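Long-range contacts in uncharacterized protein (Bacteroides caccae, PDB 4R4K), which is of unknown function but adopts a cystatin-like fold and belongs to a family of the NTF2 clan: residues K55-S63 against I139-K150; A6-L16 against F108-W116. One frame throughout, in Å; residues are numbered along the deposited sequence.

Contact 1. Residues K55-S63 against I139-K150. With PEU (2,5,8,11,14,17,20,23,26,29,32,35,38,41,44,47,50,53,56,59,62,65,68,71,74,77,80-heptacosaoxadooctacontan-82-ol), chain J; PEU (2,5,8,11,14,17,20,23,26,29,32,35,38,41,44,47,50,53,56,59,62,65,68,71,74,77,80-heptacosaoxadooctacontan-82-ol), chain H.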
loop_
_atom_site.group_PDB
_atom_site.type_symbol
_atom_site.label_atom_id
_atom_site.label_comp_id
_atom_site.label_asym_id
_atom_site.label_seq_id
_atom_site.Cartn_x
_atom_site.Cartn_y
_atom_site.Cartn_z
ATOM N N LYS A 55 11.379 -4.460 2.000
ATOM C CA LYS A 55 10.490 -5.625 2.071
ATOM C C LYS A 55 10.051 -5.946 3.482
ATOM O O LYS A 55 8.890 -6.292 3.712
ATOM C CB LYS A 55 11.162 -6.847 1.452
ATOM C CG LYS A 55 10.282 -8.082 1.424
ATOM C CD LYS A 55 11.039 -9.328 0.993
ATOM C CE LYS A 55 10.217 -10.576 1.304
ATOM N NZ LYS A 55 10.961 -11.849 1.095
ATOM N N GLU A 56 10.960 -5.828 4.433
ATOM C CA GLU A 56 10.617 -6.186 5.809
ATOM C C GLU A 56 9.542 -5.246 6.404
ATOM O O GLU A 56 8.897 -5.598 7.373
ATOM C CB GLU A 56 11.870 -6.295 6.702
ATOM C CG GLU A 56 12.259 -5.026 7.424
ATOM C CD GLU A 56 12.945 -4.014 6.531
ATOM O OE1 GLU A 56 12.989 -4.228 5.301
ATOM O OE2 GLU A 56 13.434 -2.990 7.070
ATOM N N LYS A 57 9.374 -4.053 5.849
ATOM C CA LYS A 57 8.383 -3.092 6.325
ATOM C C LYS A 57 7.025 -3.198 5.638
ATOM O O LYS A 57 6.064 -2.589 6.081
ATOM C CB LYS A 57 8.922 -1.665 6.153
ATOM C CG LYS A 57 10.190 -1.396 6.962
ATOM C CD LYS A 57 10.598 0.067 6.907
ATOM C CE LYS A 57 11.924 0.309 7.609
ATOM N NZ LYS A 57 13.085 -0.166 6.804
ATOM N N TRP A 58 6.949 -3.953 4.547
ATOM C CA TRP A 58 5.737 -4.010 3.729
ATOM C C TRP A 58 4.534 -4.665 4.411
ATOM O O TRP A 58 4.607 -5.823 4.779
ATOM C CB TRP A 58 6.011 -4.781 2.429
ATOM C CG TRP A 58 4.814 -4.898 1.544
ATOM C CD1 TRP A 58 4.056 -6.020 1.313
ATOM C CD2 TRP A 58 4.214 -3.836 0.795
ATOM N NE1 TRP A 58 3.012 -5.716 0.461
ATOM C CE2 TRP A 58 3.082 -4.382 0.132
ATOM C CE3 TRP A 58 4.506 -2.472 0.644
ATOM C CZ2 TRP A 58 2.266 -3.615 -0.684
ATOM C CZ3 TRP A 58 3.694 -1.719 -0.179
ATOM C CH2 TRP A 58 2.592 -2.293 -0.832
ATOM N N PRO A 59 3.419 -3.924 4.551
ATOM C CA PRO A 59 2.163 -4.569 4.963
ATOM C C PRO A 59 1.447 -5.211 3.780
ATOM O O PRO A 59 1.058 -4.510 2.847
ATOM C CB PRO A 59 1.317 -3.399 5.516
ATOM C CG PRO A 59 2.237 -2.201 5.521
ATOM C CD PRO A 59 3.251 -2.474 4.463
ATOM N N LEU A 60 1.202 -6.514 3.864
ATOM C CA LEU A 60 0.506 -7.223 2.819
ATOM C C LEU A 60 -0.924 -6.710 2.649
ATOM O O LEU A 60 -1.645 -6.535 3.638
ATOM C CB LEU A 60 0.544 -8.728 3.099
ATOM C CG LEU A 60 1.941 -9.371 3.001
ATOM C CD1 LEU A 60 1.975 -10.708 3.720
ATOM C CD2 LEU A 60 2.378 -9.554 1.557
ATOM N N LEU A 61 -1.299 -6.502 1.387
ATOM C CA LEU A 61 -2.599 -5.942 1.002
ATOM C C LEU A 61 -3.557 -7.034 0.544
ATOM O O LEU A 61 -3.199 -7.870 -0.280
ATOM C CB LEU A 61 -2.417 -4.960 -0.140
ATOM C CG LEU A 61 -1.611 -3.730 0.253
ATOM C CD1 LEU A 61 -1.344 -2.903 -0.983
ATOM C CD2 LEU A 61 -2.298 -2.905 1.336
ATOM N N ASP A 62 -4.756 -7.054 1.125
ATOM C CA ASP A 62 -5.743 -8.066 0.779
ATOM C C ASP A 62 -6.813 -7.558 -0.165
ATOM O O ASP A 62 -6.844 -6.375 -0.486
ATOM C CB ASP A 62 -6.322 -8.710 2.046
ATOM C CG ASP A 62 -7.217 -7.796 2.853
ATOM O OD1 ASP A 62 -7.678 -6.741 2.362
ATOM O OD2 ASP A 62 -7.499 -8.166 4.017
ATOM N N SER A 63 -7.677 -8.459 -0.616
ATOM C CA SER A 63 -8.664 -8.116 -1.655
ATOM C C SER A 63 -9.679 -7.102 -1.154
ATOM O O SER A 63 -10.113 -6.242 -1.908
ATOM C CB SER A 63 -9.382 -9.357 -2.170
ATOM O OG SER A 63 -10.060 -10.011 -1.134
ATOM N N ILE A 139 6.841 -1.896 12.910
ATOM C CA ILE A 139 7.299 -2.880 11.938
ATOM C C ILE A 139 6.996 -4.318 12.415
ATOM O O ILE A 139 6.559 -5.150 11.646
ATOM C CB ILE A 139 8.783 -2.670 11.608
ATOM C CG1 ILE A 139 8.967 -1.350 10.845
ATOM C CG2 ILE A 139 9.313 -3.837 10.791
ATOM C CD1 ILE A 139 10.412 -0.893 10.724
ATOM N N GLN A 140 7.190 -4.570 13.706
ATOM C CA GLN A 140 6.869 -5.870 14.282
ATOM C C GLN A 140 5.346 -6.140 14.235
ATOM O O GLN A 140 4.940 -7.271 14.026
ATOM C CB GLN A 140 7.406 -5.976 15.715
ATOM C CG GLN A 140 7.058 -7.278 16.442
ATOM C CD GLN A 140 7.614 -8.529 15.764
ATOM O OE1 GLN A 140 8.681 -8.495 15.160
ATOM N NE2 GLN A 140 6.882 -9.629 15.860
ATOM N N GLN A 141 4.527 -5.117 14.483
ATOM C CA GLN A 141 3.063 -5.254 14.377
ATOM C C GLN A 141 2.660 -5.631 12.957
ATOM O O GLN A 141 1.784 -6.484 12.749
ATOM C CB GLN A 141 2.358 -3.973 14.819
ATOM C CG GLN A 141 2.411 -3.743 16.318
ATOM C CD GLN A 141 2.012 -2.338 16.731
ATOM O OE1 GLN A 141 1.522 -1.544 15.922
ATOM N NE2 GLN A 141 2.231 -2.022 18.005
ATOM N N VAL A 142 3.286 -4.990 11.980
ATOM C CA VAL A 142 3.056 -5.313 10.568
ATOM C C VAL A 142 3.448 -6.756 10.261
ATOM O O VAL A 142 2.715 -7.491 9.597
ATOM C CB VAL A 142 3.790 -4.322 9.644
ATOM C CG1 VAL A 142 3.784 -4.826 8.198
ATOM C CG2 VAL A 142 3.156 -2.945 9.759
ATOM N N LYS A 143 4.573 -7.200 10.800
ATOM C CA LYS A 143 4.962 -8.599 10.672
ATOM C C LYS A 143 3.892 -9.577 11.193
ATOM O O LYS A 143 3.622 -10.625 10.590
ATOM C CB LYS A 143 6.267 -8.847 11.419
ATOM C CG LYS A 143 6.770 -10.276 11.269
ATOM C CD LYS A 143 8.068 -10.515 12.000
ATOM C CE LYS A 143 8.506 -11.949 11.841
ATOM N NZ LYS A 143 9.933 -12.130 12.211
ATOM N N GLU A 144 3.325 -9.253 12.344
ATOM C CA GLU A 144 2.275 -10.068 12.958
ATOM C C GLU A 144 0.992 -10.061 12.111
ATOM O O GLU A 144 0.364 -11.100 11.895
ATOM C CB GLU A 144 2.030 -9.594 14.388
ATOM C CG GLU A 144 3.211 -9.928 15.295
ATOM C CD GLU A 144 3.311 -9.064 16.545
ATOM O OE1 GLU A 144 2.393 -8.267 16.835
ATOM O OE2 GLU A 144 4.315 -9.220 17.272
ATOM N N GLU A 145 0.614 -8.904 11.588
ATOM C CA GLU A 145 -0.498 -8.850 10.615
ATOM C C GLU A 145 -0.220 -9.700 9.379
ATOM O O GLU A 145 -1.109 -10.357 8.839
ATOM C CB GLU A 145 -0.786 -7.396 10.204
ATOM C CG GLU A 145 -1.206 -6.494 11.356
ATOM C CD GLU A 145 -2.631 -6.705 11.829
ATOM O OE1 GLU A 145 -3.457 -7.285 11.082
ATOM O OE2 GLU A 145 -2.928 -6.281 12.972
ATOM N N ASN A 146 1.022 -9.669 8.920
ATOM C CA ASN A 146 1.419 -10.435 7.766
ATOM C C ASN A 146 1.387 -11.933 8.040
ATOM O O ASN A 146 1.014 -12.701 7.184
ATOM C CB ASN A 146 2.789 -9.987 7.293
ATOM C CG ASN A 146 2.776 -8.631 6.611
ATOM O OD1 ASN A 146 1.731 -8.097 6.224
ATOM N ND2 ASN A 146 3.970 -8.055 6.428
ATOM N N ALA A 147 1.716 -12.348 9.266
ATOM C CA ALA A 147 1.546 -13.749 9.673
ATOM C C ALA A 147 0.076 -14.192 9.600
ATOM O O ALA A 147 -0.225 -15.294 9.122
ATOM C CB ALA A 147 2.130 -13.967 11.069
ATOM N N ALA A 148 -0.832 -13.341 10.053
ATOM C CA ALA A 148 -2.253 -13.601 9.911
ATOM C C ALA A 148 -2.658 -13.717 8.427
ATOM O O ALA A 148 -3.348 -14.630 8.012
ATOM C CB ALA A 148 -3.074 -12.538 10.605
ATOM N N PHE A 149 -2.208 -12.772 7.617
ATOM C CA PHE A 149 -2.487 -12.796 6.171
ATOM C C PHE A 149 -2.059 -14.114 5.553
ATOM O O PHE A 149 -2.764 -14.703 4.729
ATOM C CB PHE A 149 -1.728 -11.636 5.512
ATOM C CG PHE A 149 -2.006 -11.442 4.027
ATOM C CD1 PHE A 149 -1.352 -12.190 3.084
ATOM C CD2 PHE A 149 -2.815 -10.390 3.605
ATOM C CE1 PHE A 149 -1.557 -11.970 1.716
ATOM C CE2 PHE A 149 -3.020 -10.173 2.262
ATOM C CZ PHE A 149 -2.397 -10.958 1.317
ATOM N N LYS A 150 -0.875 -14.575 5.932
ATOM C CA LYS A 150 -0.314 -15.779 5.336
ATOM C C LYS A 150 -1.048 -17.065 5.761
ATOM O O LYS A 150 -0.931 -18.063 5.075
ATOM C CB LYS A 150 1.184 -15.841 5.630
ATOM C CG LYS A 150 1.982 -14.814 4.851
ATOM C CD LYS A 150 3.480 -14.999 5.022
ATOM C CE LYS A 150 3.977 -14.486 6.352
ATOM N NZ LYS A 150 5.470 -14.540 6.375
HETATM O OCV PEU J . -8.798 -12.009 11.508
HETATM C CCW PEU J . -7.647 -11.470 10.878
HETATM C CCX PEU J . -7.696 -11.697 9.379
HETATM O OCY PEU J . -6.835 -10.726 8.785
HETATM C CCZ PEU J . -5.596 -11.223 8.274
HETATM C CDA PEU J . -5.459 -10.677 6.864
HETATM O ODB PEU J . -6.324 -11.413 6.009
HETATM C CDC PEU J . -6.774 -10.724 4.837
HETATM C CDD PEU J . -8.229 -11.075 4.512
HETATM O ODE PEU J . -8.341 -11.617 3.185
HETATM O OCP PEU H . -3.450 1.687 12.677
HETATM C CCQ PEU H . -2.488 0.966 11.912
HETATM C CCR PEU H . -2.530 1.429 10.460
HETATM O OCS PEU H . -3.845 1.256 9.928
HETATM C CCT PEU H . -4.406 2.455 9.367
HETATM C CCU PEU H . -3.770 2.781 8.019
HETATM O OCV PEU H . -3.875 1.632 7.182
HETATM C CCW PEU H . -3.615 1.886 5.807
HETATM C CCX PEU H . -3.208 0.577 5.150
HETATM O OCY PEU H . -4.206 -0.436 5.316
HETATM C CCZ PEU H . -3.905 -1.683 4.662
HETATM C CDA PEU H . -2.783 -2.463 5.352
HETATM O ODB PEU H . -3.157 -3.820 5.591
HETATM C CDC PEU H . -2.914 -4.282 6.925
HETATM C CDD PEU H . -3.962 -3.676 7.861
HETATM O ODE PEU H . -4.069 -4.435 9.069
HETATM O O HOH W 1 7.240 -6.242 9.171
HETATM O O HOH W 2 -1.102 -7.468 6.228
#
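Residues 139-150 of the C-terminal helix 135-152 in this cystatin-like fold pack against loop 55-63, which opens with a 3-10 turn; Asn146 bonds to the loop backbone at two places. Its ND2 donates to Trp58 O at 2.8 Å, with the acceptor near the amide plane. Its OD1 accepts from Leu60 N at 2.9 Å along a nearly straight N-H (168°). Bonding at both ends of the amide fixes its flip and holds it between two alternate residues of the loop. The same OD1 takes a third bond, from a water that also donates to Leu60 O, so this buried oxygen is well satisfied. The side chain of the same Leu60 turns to Phe149: CB sits over the ring centre, 3.7 Å from the centroid and 7° off its normal, a CH-pi contact. Phe149 CG lies anti to the backbone N (chi1 -175°), and the ring edge thus reaches the loop, with Phe149 CE2 3.4 Å from Leu61 O. Toward the start of the helix the contact turns apolar: Val142 CG1 packs on Pro59 CA at 3.6 Å, and Ile139 CD1 lies against the aliphatic chain of Lys57, whose NZ forms a salt bridge with Glu56 OE2 and also donates to Pro52 O. A second water joins Glu56 O to Ile139 O. Beyond the segments, Gln26 OE1 accepts from Trp58 NE1 and Leu61 N. The C-terminal helix of the cystatin-like fold is thus packed on a long inter-strand loop, residues of both contributing to two polyethylene glycol sites.

Contact 2. Residues A6-L16 against F108-W116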
loop_
_atom_site.group_PDB
_atom_site.type_symbol
_atom_site.label_atom_id
_atom_site.label_comp_id
_atom_site.label_asym_id
_atom_site.label_seq_id
_atom_site.Cartn_x
_atom_site.Cartn_y
_atom_site.Cartn_z
ATOM N N ALA A 6 -5.220 -1.999 -20.834
ATOM C CA ALA A 6 -4.008 -2.304 -21.579
ATOM C C ALA A 6 -4.300 -3.241 -22.757
ATOM O O ALA A 6 -5.099 -4.174 -22.648
ATOM C CB ALA A 6 -2.965 -2.922 -20.653
ATOM N N GLN A 7 -3.637 -2.985 -23.876
ATOM C CA GLN A 7 -3.823 -3.790 -25.090
ATOM C C GLN A 7 -2.796 -4.926 -25.172
ATOM O O GLN A 7 -2.908 -5.802 -26.020
ATOM C CB GLN A 7 -3.715 -2.926 -26.334
ATOM C CG GLN A 7 -4.663 -1.730 -26.318
ATOM C CD GLN A 7 -6.119 -2.167 -26.356
ATOM O OE1 GLN A 7 -6.500 -3.004 -27.172
ATOM N NE2 GLN A 7 -6.936 -1.613 -25.460
ATOM N N SER A 8 -1.811 -4.896 -24.284
ATOM C CA SER A 8 -0.810 -5.947 -24.186
ATOM C C SER A 8 -0.371 -6.206 -22.754
ATOM O O SER A 8 -0.567 -5.394 -21.820
ATOM C CB SER A 8 0.432 -5.631 -25.037
ATOM O OG SER A 8 1.056 -4.457 -24.597
ATOM N N GLY A 9 0.249 -7.362 -22.586
ATOM C CA GLY A 9 0.765 -7.762 -21.302
ATOM C C GLY A 9 -0.340 -8.184 -20.350
ATOM O O GLY A 9 -1.466 -8.531 -20.749
ATOM N N GLU A 10 -0.008 -8.183 -19.068
ATOM C CA GLU A 10 -0.945 -8.656 -18.046
ATOM C C GLU A 10 -2.177 -7.773 -17.899
ATOM O O GLU A 10 -2.070 -6.562 -17.844
ATOM C CB GLU A 10 -0.269 -8.692 -16.677
ATOM C CG GLU A 10 0.592 -9.900 -16.450
ATOM C CD GLU A 10 1.262 -9.919 -15.094
ATOM O OE1 GLU A 10 1.156 -8.928 -14.319
ATOM O OE2 GLU A 10 1.909 -10.956 -14.863
ATOM N N ASP A 11 -3.340 -8.403 -17.792
ATOM C CA ASP A 11 -4.591 -7.716 -17.444
ATOM C C ASP A 11 -4.522 -7.273 -15.962
ATOM O O ASP A 11 -4.216 -8.074 -15.066
ATOM C CB ASP A 11 -5.780 -8.648 -17.641
ATOM C CG ASP A 11 -7.083 -8.010 -17.208
ATOM O OD1 ASP A 11 -7.590 -7.160 -17.960
ATOM O OD2 ASP A 11 -7.589 -8.322 -16.108
ATOM N N PHE A 12 -4.802 -6.011 -15.710
ATOM C CA PHE A 12 -4.649 -5.482 -14.336
ATOM C C PHE A 12 -5.552 -6.149 -13.302
ATOM O O PHE A 12 -5.075 -6.523 -12.206
ATOM C CB PHE A 12 -4.891 -3.980 -14.265
ATOM C CG PHE A 12 -4.719 -3.414 -12.869
ATOM C CD1 PHE A 12 -3.458 -3.223 -12.365
ATOM C CD2 PHE A 12 -5.804 -3.157 -12.047
ATOM C CE1 PHE A 12 -3.257 -2.755 -11.085
ATOM C CE2 PHE A 12 -5.622 -2.662 -10.755
ATOM C CZ PHE A 12 -4.334 -2.440 -10.285
ATOM N N LYS A 13 -6.839 -6.301 -13.604
ATOM C CA LYS A 13 -7.767 -6.900 -12.625
ATOM C C LYS A 13 -7.380 -8.330 -12.271
ATOM O O LYS A 13 -7.453 -8.740 -11.095
ATOM C CB LYS A 13 -9.216 -6.870 -13.126
ATOM C CG LYS A 13 -9.870 -5.515 -12.953
ATOM C CD LYS A 13 -11.330 -5.515 -13.402
ATOM N N SER A 14 -6.956 -9.084 -13.280
ATOM C CA SER A 14 -6.488 -10.453 -13.061
ATOM C C SER A 14 -5.222 -10.476 -12.213
ATOM O O SER A 14 -5.098 -11.266 -11.274
ATOM C CB SER A 14 -6.253 -11.160 -14.404
ATOM O OG SER A 14 -5.893 -12.499 -14.166
ATOM N N PHE A 15 -4.276 -9.605 -12.533
ATOM C CA PHE A 15 -3.097 -9.411 -11.688
ATOM C C PHE A 15 -3.459 -9.095 -10.229
ATOM O O PHE A 15 -2.882 -9.659 -9.295
ATOM C CB PHE A 15 -2.207 -8.292 -12.248
ATOM C CG PHE A 15 -1.373 -7.604 -11.198
ATOM C CD1 PHE A 15 -0.187 -8.174 -10.728
ATOM C CD2 PHE A 15 -1.785 -6.386 -10.663
ATOM C CE1 PHE A 15 0.587 -7.510 -9.772
ATOM C CE2 PHE A 15 -1.043 -5.755 -9.669
ATOM C CZ PHE A 15 0.151 -6.312 -9.238
ATOM N N LEU A 16 -4.366 -8.142 -10.040
ATOM C CA LEU A 16 -4.667 -7.676 -8.690
ATOM C C LEU A 16 -5.286 -8.786 -7.859
ATOM O O LEU A 16 -4.958 -8.942 -6.674
ATOM C CB LEU A 16 -5.562 -6.461 -8.758
ATOM C CG LEU A 16 -5.781 -5.757 -7.431
ATOM C CD1 LEU A 16 -4.476 -5.226 -6.863
ATOM C CD2 LEU A 16 -6.802 -4.647 -7.623
ATOM N N PHE A 108 0.805 1.484 -9.032
ATOM C CA PHE A 108 1.067 0.296 -9.828
ATOM C C PHE A 108 1.521 0.717 -11.218
ATOM O O PHE A 108 0.993 1.679 -11.793
ATOM C CB PHE A 108 -0.202 -0.512 -10.049
ATOM C CG PHE A 108 -0.843 -1.015 -8.803
ATOM C CD1 PHE A 108 -0.490 -2.250 -8.261
ATOM C CD2 PHE A 108 -1.827 -0.274 -8.206
ATOM C CE1 PHE A 108 -1.126 -2.708 -7.130
ATOM C CE2 PHE A 108 -2.459 -0.721 -7.075
ATOM C CZ PHE A 108 -2.120 -1.947 -6.543
ATOM N N GLU A 109 2.531 0.027 -11.731
ATOM C CA GLU A 109 3.006 0.291 -13.084
ATOM C C GLU A 109 3.218 -1.032 -13.793
ATOM O O GLU A 109 3.705 -2.003 -13.190
ATOM C CB GLU A 109 4.289 1.123 -13.056
ATOM C CG GLU A 109 4.049 2.533 -12.569
ATOM C CD GLU A 109 5.251 3.450 -12.706
ATOM O OE1 GLU A 109 6.387 2.947 -12.845
ATOM O OE2 GLU A 109 5.045 4.683 -12.656
ATOM N N GLN A 110 2.843 -1.058 -15.067
ATOM C CA GLN A 110 3.087 -2.198 -15.888
ATOM C C GLN A 110 4.449 -1.973 -16.525
ATOM O O GLN A 110 4.654 -1.014 -17.283
ATOM C CB GLN A 110 2.004 -2.387 -16.939
ATOM C CG GLN A 110 2.092 -3.765 -17.574
ATOM C CD GLN A 110 1.319 -3.865 -18.863
ATOM O OE1 GLN A 110 1.529 -3.072 -19.754
ATOM N NE2 GLN A 110 0.441 -4.823 -18.966
ATOM N N ALA A 111 5.369 -2.865 -16.189
ATOM C CA ALA A 111 6.760 -2.732 -16.590
ATOM C C ALA A 111 6.976 -3.158 -18.053
ATOM O O ALA A 111 6.063 -3.670 -18.703
ATOM C CB ALA A 111 7.632 -3.559 -15.685
ATOM N N ALA A 112 8.183 -2.919 -18.565
ATOM C CA ALA A 112 8.512 -3.249 -19.957
ATOM C C ALA A 112 8.317 -4.730 -20.293
ATOM O O ALA A 112 7.960 -5.053 -21.419
ATOM C CB ALA A 112 9.934 -2.809 -20.306
ATOM N N ASP A 113 8.472 -5.603 -19.295
ATOM C CA ASP A 113 8.171 -7.028 -19.444
ATOM C C ASP A 113 6.660 -7.386 -19.498
ATOM O O ASP A 113 6.324 -8.537 -19.764
ATOM C CB ASP A 113 8.866 -7.854 -18.354
ATOM C CG ASP A 113 8.387 -7.519 -16.938
ATOM O OD1 ASP A 113 7.424 -6.748 -16.787
ATOM O OD2 ASP A 113 8.972 -8.039 -15.968
ATOM N N GLY A 114 5.762 -6.418 -19.313
ATOM C CA GLY A 114 4.299 -6.648 -19.366
ATOM C C GLY A 114 3.694 -7.051 -18.032
ATOM O O GLY A 114 2.482 -7.291 -17.926
ATOM N N LYS A 115 4.530 -7.107 -17.001
ATOM C CA LYS A 115 4.055 -7.489 -15.670
ATOM C C LYS A 115 3.752 -6.246 -14.844
ATOM O O LYS A 115 4.428 -5.235 -14.945
ATOM C CB LYS A 115 5.101 -8.333 -14.961
ATOM C CG LYS A 115 5.372 -9.678 -15.600
ATOM C CD LYS A 115 6.421 -10.446 -14.807
ATOM C CE LYS A 115 6.662 -11.830 -15.364
ATOM N NZ LYS A 115 7.708 -12.535 -14.581
ATOM N N TRP A 116 2.740 -6.355 -13.993
ATOM C CA TRP A 116 2.406 -5.284 -13.062
ATOM C C TRP A 116 3.212 -5.395 -11.776
ATOM O O TRP A 116 3.429 -6.497 -11.257
ATOM C CB TRP A 116 0.925 -5.314 -12.734
ATOM C CG TRP A 116 0.061 -4.862 -13.861
ATOM C CD1 TRP A 116 -0.576 -5.654 -14.763
ATOM C CD2 TRP A 116 -0.320 -3.519 -14.163
ATOM N NE1 TRP A 116 -1.305 -4.885 -15.625
ATOM C CE2 TRP A 116 -1.179 -3.569 -15.276
ATOM C CE3 TRP A 116 -0.011 -2.277 -13.611
ATOM C CZ2 TRP A 116 -1.723 -2.422 -15.861
ATOM C CZ3 TRP A 116 -0.569 -1.142 -14.173
ATOM C CH2 TRP A 116 -1.418 -1.219 -15.288
HETATM O O HOH W 3 0.801 -2.735 -22.220
#
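Trp116 lies between Phe12 and Gln110: Phe12 CD1 reaches the centre of one indole face, 3.6 Å from Trp116 CD2, and Gln110 CB lies over the opposite face. The Phe12 and indole planes stand at 74°, an edge-to-face pair, and the same Phe12 edge extends to the face of Phe108, where Phe12 CE1 is 3.8 Å from Phe108 CG and the planes meet at 78°. Phe15 turns a face instead: Trp116 CB points at its ring centre, 3.4 Å from the centroid, a CH-pi contact, while its edge meets Phe108 CD1. These four rings form an aromatic cluster between the start of helix 12-21 and the paired strands 104-110 and 116-123 of the antiparallel sheet. Glu10 holds Trp116 at two points. Its O accepts from the indole NE1 at 2.9 Å, the donor standing above the carbonyl plane, and its OE1 accepts from Trp116 N at 3.0 Å. With CG beside the backbone N (chi1 -80°) and an extended chain beyond, the carboxylate reaches that N-H, and Arg29 forms a salt bridge with OE2. An alanine in place of Trp116 would probably leave Glu10 O without its indole donor and open a gap between Phe12 and Gln110. Further out, Glu10 N donates to Gly114 O at 2.9 Å, and Gln110 NE2 donates to a lone pair of Ser8 O at 3.1 Å. A water links Ser8 to Gln110 OE1. Gly114 closes a type I turn from Ala111, and Asp113 OD1 accepts from Lys115 N in an Asx turn. On the facing segment, Asp11 N-caps the helix, its OD2 accepting from Ser14 N.

In the fold
Contact 1 is the more buried: eight of its twelve touching residues are buried and its centre lies about 11 Å from that of the chain, against four of thirteen and about 17 Å for contact 2. The two use different helices, 135-152 and 12-21, and their centres are about 24 Å apart. Val118 of strand 116-123 relates them, touching both Phe108 of contact 2 and Trp58 of contact 1. Their chemistry differs: a side-chain amide bonded to loop backbone and aliphatic packing with a single ring, Phe149, in contact 1, an aromatic cluster flanked by a largely exposed hairpin turn in contact 2. Polyethylene glycol is bound at contact 1, while the Phe108 side chain of contact 2 is about 11 Å from the glycol.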